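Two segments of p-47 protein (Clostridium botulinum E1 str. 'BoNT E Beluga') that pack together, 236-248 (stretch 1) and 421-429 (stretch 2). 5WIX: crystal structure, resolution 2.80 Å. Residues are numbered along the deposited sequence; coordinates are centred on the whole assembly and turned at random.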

ATOM      1  N   LEU A 236      -2.692  -2.006   3.350  1.00 94.28           N
ATOM      2  CA  LEU A 236      -1.908  -1.616   2.179  1.00 81.73           C
ATOM      3  C   LEU A 236      -2.346  -0.219   1.764  1.00 73.41           C
ATOM      4  O   LEU A 236      -3.538   0.020   1.548  1.00 89.09           O
ATOM      5  CB  LEU A 236      -2.107  -2.640   1.061  1.00 78.85           C
ATOM      6  CG  LEU A 236      -1.333  -2.695  -0.265  1.00 73.29           C
ATOM      7  CD1 LEU A 236      -1.141  -4.106  -0.767  1.00 68.00           C
ATOM      8  CD2 LEU A 236      -2.088  -1.884  -1.321  1.00 81.22           C
ATOM      9  N   LEU A 237      -1.388   0.696   1.667  1.00 63.73           N
ATOM     10  CA  LEU A 237      -1.688   2.065   1.273  1.00 63.37           C
ATOM     11  C   LEU A 237      -1.021   2.485  -0.036  1.00 81.13           C
ATOM     12  O   LEU A 237       0.213   2.591  -0.107  1.00 69.41           O
ATOM     13  CB  LEU A 237      -1.271   3.039   2.363  1.00 71.43           C
ATOM     14  CG  LEU A 237      -1.955   4.387   2.145  1.00 65.65           C
ATOM     15  CD1 LEU A 237      -3.419   4.135   1.799  1.00 64.00           C
ATOM     16  CD2 LEU A 237      -1.833   5.269   3.381  1.00 68.32           C
ATOM     17  N   ILE A 238      -1.839   2.745  -1.061  1.00 81.18           N
ATOM     18  CA  ILE A 238      -1.348   3.208  -2.370  1.00 78.57           C
ATOM     19  C   ILE A 238      -1.396   4.734  -2.481  1.00 73.12           C
ATOM     20  O   ILE A 238      -2.438   5.354  -2.194  1.00 69.33           O
ATOM     21  CB  ILE A 238      -2.167   2.603  -3.516  1.00 72.66           C
ATOM     22  CG1 ILE A 238      -1.883   1.109  -3.648  1.00 72.41           C
ATOM     23  CG2 ILE A 238      -1.842   3.290  -4.810  1.00 79.29           C
ATOM     24  CD1 ILE A 238      -3.071   0.329  -4.171  1.00 74.48           C
ATOM     25  N   SER A 239      -0.267   5.329  -2.871  1.00 62.32           N
ATOM     26  CA  SER A 239      -0.163   6.777  -3.073  1.00 63.67           C
ATOM     27  C   SER A 239      -1.203   7.268  -4.082  1.00 85.56           C
ATOM     28  O   SER A 239      -1.672   6.492  -4.922  1.00 84.99           O
ATOM     29  CB  SER A 239       1.232   7.149  -3.567  1.00 71.24           C
ATOM     30  OG  SER A 239       1.359   6.875  -4.963  1.00 82.83           O
ATOM     31  N   GLU A 240      -1.541   8.555  -4.030  1.00 84.05           N
ATOM     32  CA  GLU A 240      -2.519   9.096  -4.969  1.00 85.50           C
ATOM     33  C   GLU A 240      -2.108   8.863  -6.427  1.00 88.40           C
ATOM     34  O   GLU A 240      -2.920   8.400  -7.234  1.00 88.80           O
ATOM     35  CB  GLU A 240      -2.745  10.589  -4.737  1.00 80.92           C
ATOM     36  CG  GLU A 240      -3.276  11.314  -5.974  1.00 88.30           C
ATOM     37  CD  GLU A 240      -3.883  12.671  -5.661  1.00103.90           C
ATOM     38  OE1 GLU A 240      -3.388  13.686  -6.190  1.00106.10           O
ATOM     39  OE2 GLU A 240      -4.872  12.726  -4.903  1.00116.65           O
ATOM     40  N   LYS A 241      -0.851   9.157  -6.751  1.00 75.53           N
ATOM     41  CA  LYS A 241      -0.375   9.035  -8.125  1.00 78.06           C
ATOM     42  C   LYS A 241      -0.626   7.631  -8.655  1.00 83.78           C
ATOM     43  O   LYS A 241      -1.392   7.451  -9.609  1.00 87.20           O
ATOM     44  CB  LYS A 241       1.115   9.389  -8.238  1.00 87.20           C
ATOM     45  CG  LYS A 241       1.665   9.338  -9.669  1.00 96.48           C
ATOM     46  CD  LYS A 241       3.111   9.867  -9.767  1.00108.24           C
ATOM     47  CE  LYS A 241       4.121   8.736 -10.007  1.00119.22           C
ATOM     48  NZ  LYS A 241       3.667   7.734 -11.041  1.00121.19           N
ATOM     49  N   LEU A 242      -0.024   6.629  -8.024  1.00 69.38           N
ATOM     50  CA  LEU A 242      -0.180   5.244  -8.487  1.00 69.95           C
ATOM     51  C   LEU A 242      -1.642   4.860  -8.694  1.00 66.94           C
ATOM     52  O   LEU A 242      -1.992   4.109  -9.618  1.00 80.30           O
ATOM     53  CB  LEU A 242       0.470   4.287  -7.496  1.00 72.69           C
ATOM     54  CG  LEU A 242       1.991   4.425  -7.412  1.00 83.50           C
ATOM     55  CD1 LEU A 242       2.545   3.364  -6.492  1.00 85.98           C
ATOM     56  CD2 LEU A 242       2.624   4.298  -8.783  1.00 95.89           C
ATOM     57  N   PHE A 243      -2.496   5.400  -7.834  1.00 56.01           N
ATOM     58  CA  PHE A 243      -3.929   5.183  -7.968  1.00 71.53           C
ATOM     59  C   PHE A 243      -4.467   5.791  -9.260  1.00 74.47           C
ATOM     60  O   PHE A 243      -5.148   5.112 -10.037  1.00 59.21           O
ATOM     61  CB  PHE A 243      -4.670   5.786  -6.792  1.00 58.04           C
ATOM     62  CG  PHE A 243      -6.140   5.967  -7.035  1.00 56.99           C
ATOM     63  CD1 PHE A 243      -7.005   4.879  -6.990  1.00 54.53           C
ATOM     64  CD2 PHE A 243      -6.663   7.232  -7.275  1.00 53.98           C
ATOM     65  CE1 PHE A 243      -8.374   5.050  -7.188  1.00 55.53           C
ATOM     66  CE2 PHE A 243      -8.034   7.409  -7.479  1.00 71.66           C
ATOM     67  CZ  PHE A 243      -8.889   6.320  -7.435  1.00 51.89           C
ATOM     68  N   MET A 244      -4.171   7.075  -9.467  1.00 54.48           N
ATOM     69  CA  MET A 244      -4.573   7.770 -10.683  1.00 65.18           C
ATOM     70  C   MET A 244      -4.096   7.023 -11.938  1.00 71.53           C
ATOM     71  O   MET A 244      -4.897   6.695 -12.824  1.00 67.68           O
ATOM     72  CB  MET A 244      -4.021   9.200 -10.694  1.00 56.26           C
ATOM     73  CG  MET A 244      -4.787  10.221  -9.837  1.00 66.54           C
ATOM     74  SD  MET A 244      -6.584  10.061  -9.893  1.00 90.19           S
ATOM     75  CE  MET A 244      -7.068  11.790  -9.815  1.00 67.05           C
ATOM     76  N   GLU A 245      -2.793   6.745 -11.986  1.00 63.46           N
ATOM     77  CA  GLU A 245      -2.169   6.134 -13.153  1.00 65.32           C
ATOM     78  C   GLU A 245      -2.583   4.685 -13.392  1.00 67.99           C
ATOM     79  O   GLU A 245      -2.888   4.303 -14.521  1.00 81.67           O
ATOM     80  CB  GLU A 245      -0.649   6.203 -13.025  1.00 74.52           C
ATOM     81  CG  GLU A 245       0.107   5.985 -14.318  1.00 79.43           C
ATOM     82  CD  GLU A 245       1.604   6.085 -14.132  1.00100.46           C
ATOM     83  OE1 GLU A 245       2.056   6.166 -12.968  1.00125.85           O
ATOM     84  OE2 GLU A 245       2.331   6.081 -15.147  1.00103.84           O
ATOM     85  N   ASN A 246      -2.604   3.872 -12.344  1.00 62.00           N
ATOM     86  CA  ASN A 246      -2.727   2.439 -12.582  1.00 58.76           C
ATOM     87  C   ASN A 246      -4.068   1.859 -12.178  1.00 63.59           C
ATOM     88  O   ASN A 246      -4.355   0.691 -12.470  1.00 65.43           O
ATOM     89  CB  ASN A 246      -1.587   1.712 -11.881  1.00 65.07           C
ATOM     90  CG  ASN A 246      -0.232   2.235 -12.318  1.00 83.14           C
ATOM     91  OD1 ASN A 246       0.300   3.180 -11.726  1.00 80.51           O
ATOM     92  ND2 ASN A 246       0.317   1.647 -13.387  1.00 85.52           N
ATOM     93  N   LEU A 247      -4.910   2.676 -11.549  1.00 58.48           N
ATOM     94  CA  LEU A 247      -6.216   2.174 -11.130  1.00 60.83           C
ATOM     95  C   LEU A 247      -7.367   2.884 -11.825  1.00 60.51           C
ATOM     96  O   LEU A 247      -8.244   2.232 -12.408  1.00 52.00           O
ATOM     97  CB  LEU A 247      -6.363   2.273  -9.611  1.00 67.14           C
ATOM     98  CG  LEU A 247      -5.655   1.100  -8.939  1.00 65.56           C
ATOM     99  CD1 LEU A 247      -5.787   1.134  -7.415  1.00 71.44           C
ATOM    100  CD2 LEU A 247      -6.245  -0.179  -9.519  1.00 60.80           C
ATOM    101  N   LEU A 248      -7.375   4.210 -11.770  1.00 66.64           N
ATOM    102  CA  LEU A 248      -8.452   4.955 -12.407  1.00 69.50           C
ATOM    103  C   LEU A 248      -8.296   5.016 -13.939  1.00 80.15           C
ATOM    104  O   LEU A 248      -9.127   4.466 -14.682  1.00 74.08           O
ATOM    105  CB  LEU A 248      -8.530   6.368 -11.838  1.00 61.66           C
ATOM    106  CG  LEU A 248      -9.731   7.158 -12.344  1.00 67.75           C
ATOM    107  CD1 LEU A 248     -11.029   6.540 -11.825  1.00 64.37           C
ATOM    108  CD2 LEU A 248      -9.632   8.610 -11.945  1.00 81.86           C
ATOM    109  N   ILE A 421     -10.563   2.013   0.977  1.00 60.85           N
ATOM    110  CA  ILE A 421     -10.845   3.408   1.234  1.00 61.80           C
ATOM    111  C   ILE A 421     -10.074   4.291   0.313  1.00 71.47           C
ATOM    112  O   ILE A 421      -8.872   4.125   0.112  1.00 80.68           O
ATOM    113  CB  ILE A 421     -10.524   3.840   2.689  1.00 68.71           C
ATOM    114  CG1 ILE A 421     -11.317   3.025   3.716  1.00 66.43           C
ATOM    115  CG2 ILE A 421     -10.846   5.314   2.886  1.00 65.96           C
ATOM    116  CD1 ILE A 421     -10.561   1.848   4.298  1.00 77.74           C
ATOM    117  N   LEU A 422     -10.782   5.252  -0.247  1.00 68.17           N
ATOM    118  CA  LEU A 422     -10.151   6.265  -1.062  1.00 69.41           C
ATOM    119  C   LEU A 422     -10.291   7.566  -0.332  1.00 71.74           C
ATOM    120  O   LEU A 422     -11.315   8.231  -0.443  1.00 81.16           O
ATOM    121  CB  LEU A 422     -10.804   6.355  -2.436  1.00 80.83           C
ATOM    122  CG  LEU A 422     -10.215   7.405  -3.381  1.00 73.02           C
ATOM    123  CD1 LEU A 422      -8.837   6.955  -3.853  1.00 58.67           C
ATOM    124  CD2 LEU A 422     -11.153   7.634  -4.557  1.00 76.55           C
ATOM    125  N   ASN A 423      -9.279   7.903   0.452  1.00 78.93           N
ATOM    126  CA  ASN A 423      -9.207   9.203   1.088  1.00 84.11           C
ATOM    127  C   ASN A 423      -7.850   9.789   0.743  1.00 91.22           C
ATOM    128  O   ASN A 423      -6.931   9.774   1.555  1.00 84.21           O
ATOM    129  CB  ASN A 423      -9.414   9.084   2.595  1.00 87.43           C
ATOM    130  CG  ASN A 423      -9.361  10.422   3.306  1.00 95.80           C
ATOM    131  OD1 ASN A 423      -9.692  11.462   2.733  1.00 88.54           O
ATOM    132  ND2 ASN A 423      -8.944  10.401   4.567  1.00100.80           N
ATOM    133  N   VAL A 424      -7.752  10.281  -0.493  1.00100.03           N
ATOM    134  CA  VAL A 424      -6.520  10.795  -1.115  1.00 89.61           C
ATOM    135  C   VAL A 424      -5.561   9.669  -1.466  1.00 88.01           C
ATOM    136  O   VAL A 424      -5.073   9.569  -2.599  1.00 94.79           O
ATOM    137  CB  VAL A 424      -5.774  11.803  -0.232  1.00 84.10           C
ATOM    138  CG1 VAL A 424      -4.575  12.356  -0.991  1.00 70.26           C
ATOM    139  CG2 VAL A 424      -6.705  12.924   0.187  1.00 83.96           C
ATOM    140  N   GLY A 425      -5.275   8.831  -0.485  1.00 64.58           N
ATOM    141  CA  GLY A 425      -4.531   7.624  -0.746  1.00 63.09           C
ATOM    142  C   GLY A 425      -5.538   6.534  -1.031  1.00 66.67           C
ATOM    143  O   GLY A 425      -6.750   6.714  -0.823  1.00 72.62           O
ATOM    144  N   PHE A 426      -5.056   5.398  -1.512  1.00 59.55           N
ATOM    145  CA  PHE A 426      -5.959   4.309  -1.866  1.00 71.13           C
ATOM    146  C   PHE A 426      -5.551   3.168  -0.985  1.00 66.69           C
ATOM    147  O   PHE A 426      -4.406   2.705  -1.066  1.00 64.08           O
ATOM    148  CB  PHE A 426      -5.866   3.929  -3.361  1.00 72.19           C
ATOM    149  CG  PHE A 426      -6.792   2.799  -3.766  1.00 69.74           C
ATOM    150  CD1 PHE A 426      -8.096   3.057  -4.169  1.00 56.10           C
ATOM    151  CD2 PHE A 426      -6.353   1.479  -3.752  1.00 67.34           C
ATOM    152  CE1 PHE A 426      -8.943   2.019  -4.534  1.00 58.40           C
ATOM    153  CE2 PHE A 426      -7.202   0.438  -4.128  1.00 65.65           C
ATOM    154  CZ  PHE A 426      -8.495   0.712  -4.516  1.00 58.49           C
ATOM    155  N   CYS A 427      -6.469   2.750  -0.119  1.00 69.55           N
ATOM    156  CA  CYS A 427      -6.141   1.841   0.963  1.00 74.13           C
ATOM    157  C   CYS A 427      -6.969   0.586   0.890  1.00 72.85           C
ATOM    158  O   CYS A 427      -8.211   0.637   0.821  1.00 69.99           O
ATOM    159  CB  CYS A 427      -6.351   2.513   2.321  1.00 87.36           C
ATOM    160  SG  CYS A 427      -6.077   1.412   3.764  1.00 88.33           S
ATOM    161  N   ILE A 428      -6.271  -0.543   0.918  1.00 74.72           N
ATOM    162  CA  ILE A 428      -6.912  -1.851   0.927  1.00 85.74           C
ATOM    163  C   ILE A 428      -6.602  -2.514   2.275  1.00 62.97           C
ATOM    164  O   ILE A 428      -5.474  -2.406   2.739  1.00 67.47           O
ATOM    165  CB  ILE A 428      -6.417  -2.731  -0.248  1.00 59.71           C
ATOM    166  CG1 ILE A 428      -6.692  -2.034  -1.575  1.00 75.86           C
ATOM    167  CG2 ILE A 428      -7.083  -4.080  -0.212  1.00 62.94           C
ATOM    168  CD1 ILE A 428      -6.037  -2.685  -2.820  1.00 68.25           C
ATOM    169  N   GLN A 429      -7.593  -3.182   2.871  1.00 64.28           N
ATOM    170  CA  GLN A 429      -7.486  -3.811   4.186  1.00 79.63           C
ATOM    171  C   GLN A 429      -8.085  -5.215   4.187  1.00 94.21           C
ATOM    172  O   GLN A 429      -9.088  -5.466   3.518  1.00103.66           O
ATOM    173  CB  GLN A 429      -8.203  -2.984   5.264  1.00 82.89           C
ATOM    174  CG  GLN A 429      -7.610  -1.618   5.578  1.00 77.41           C
ATOM    175  CD  GLN A 429      -8.476  -0.825   6.544  1.00 83.84           C
ATOM    176  OE1 GLN A 429      -9.679  -1.116   6.723  1.00 80.11           O
ATOM    177  NE2 GLN A 429      -7.874   0.179   7.185  1.00 75.95           N
TER

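Strands 236-238 and 426-429 pair antiparallel, and the N and O of Leu236, Ile238, Phe426 and Ile428 are satisfied in two reciprocal pairs. Leu236 N donates to Ile428 O and Ile428 N to Leu236 O, both at 2.9 Å, the first being the more bent (133° at the hydrogen against 158°). Two residues on, Ile238 N reaches Phe426 O at 2.6 Å and Phe426 N reaches Ile238 O at 2.7 Å, both nearly straight. Between them Leu237 and Cys427 form the non-hydrogen-bonded pair, so Cys427 turns its N and O away, to Ile421 O (2.8 Å) and Ile421 N (2.7 Å) in the neighbouring strand of its own stretch. Leu236 O receives a further CA-H···O contact from Cys427 CA at 3.2 Å.

Beyond the strand, Ser239 caps the helix: its OG accepts a weak bond from Leu242 N at 3.4 Å, while Ser239 O accepts from Phe243 N at 3.2 Å. Glu240 makes no hydrogen bond across the contact; its OE1 is satisfied elsewhere in the structure.

The helix contributes apolar contacts instead. Phe243 and Phe426 lie near parallel (17°) but slid apart, leaving ring faces available to leucine methyls: Leu422 CD1 sits 3.7 Å from the Phe243 ring centroid, and Leu247 CD1 3.8 Å from that of Phe426. Ile238 CD1 meets the Phe426 edge, 3.5 Å from CD2.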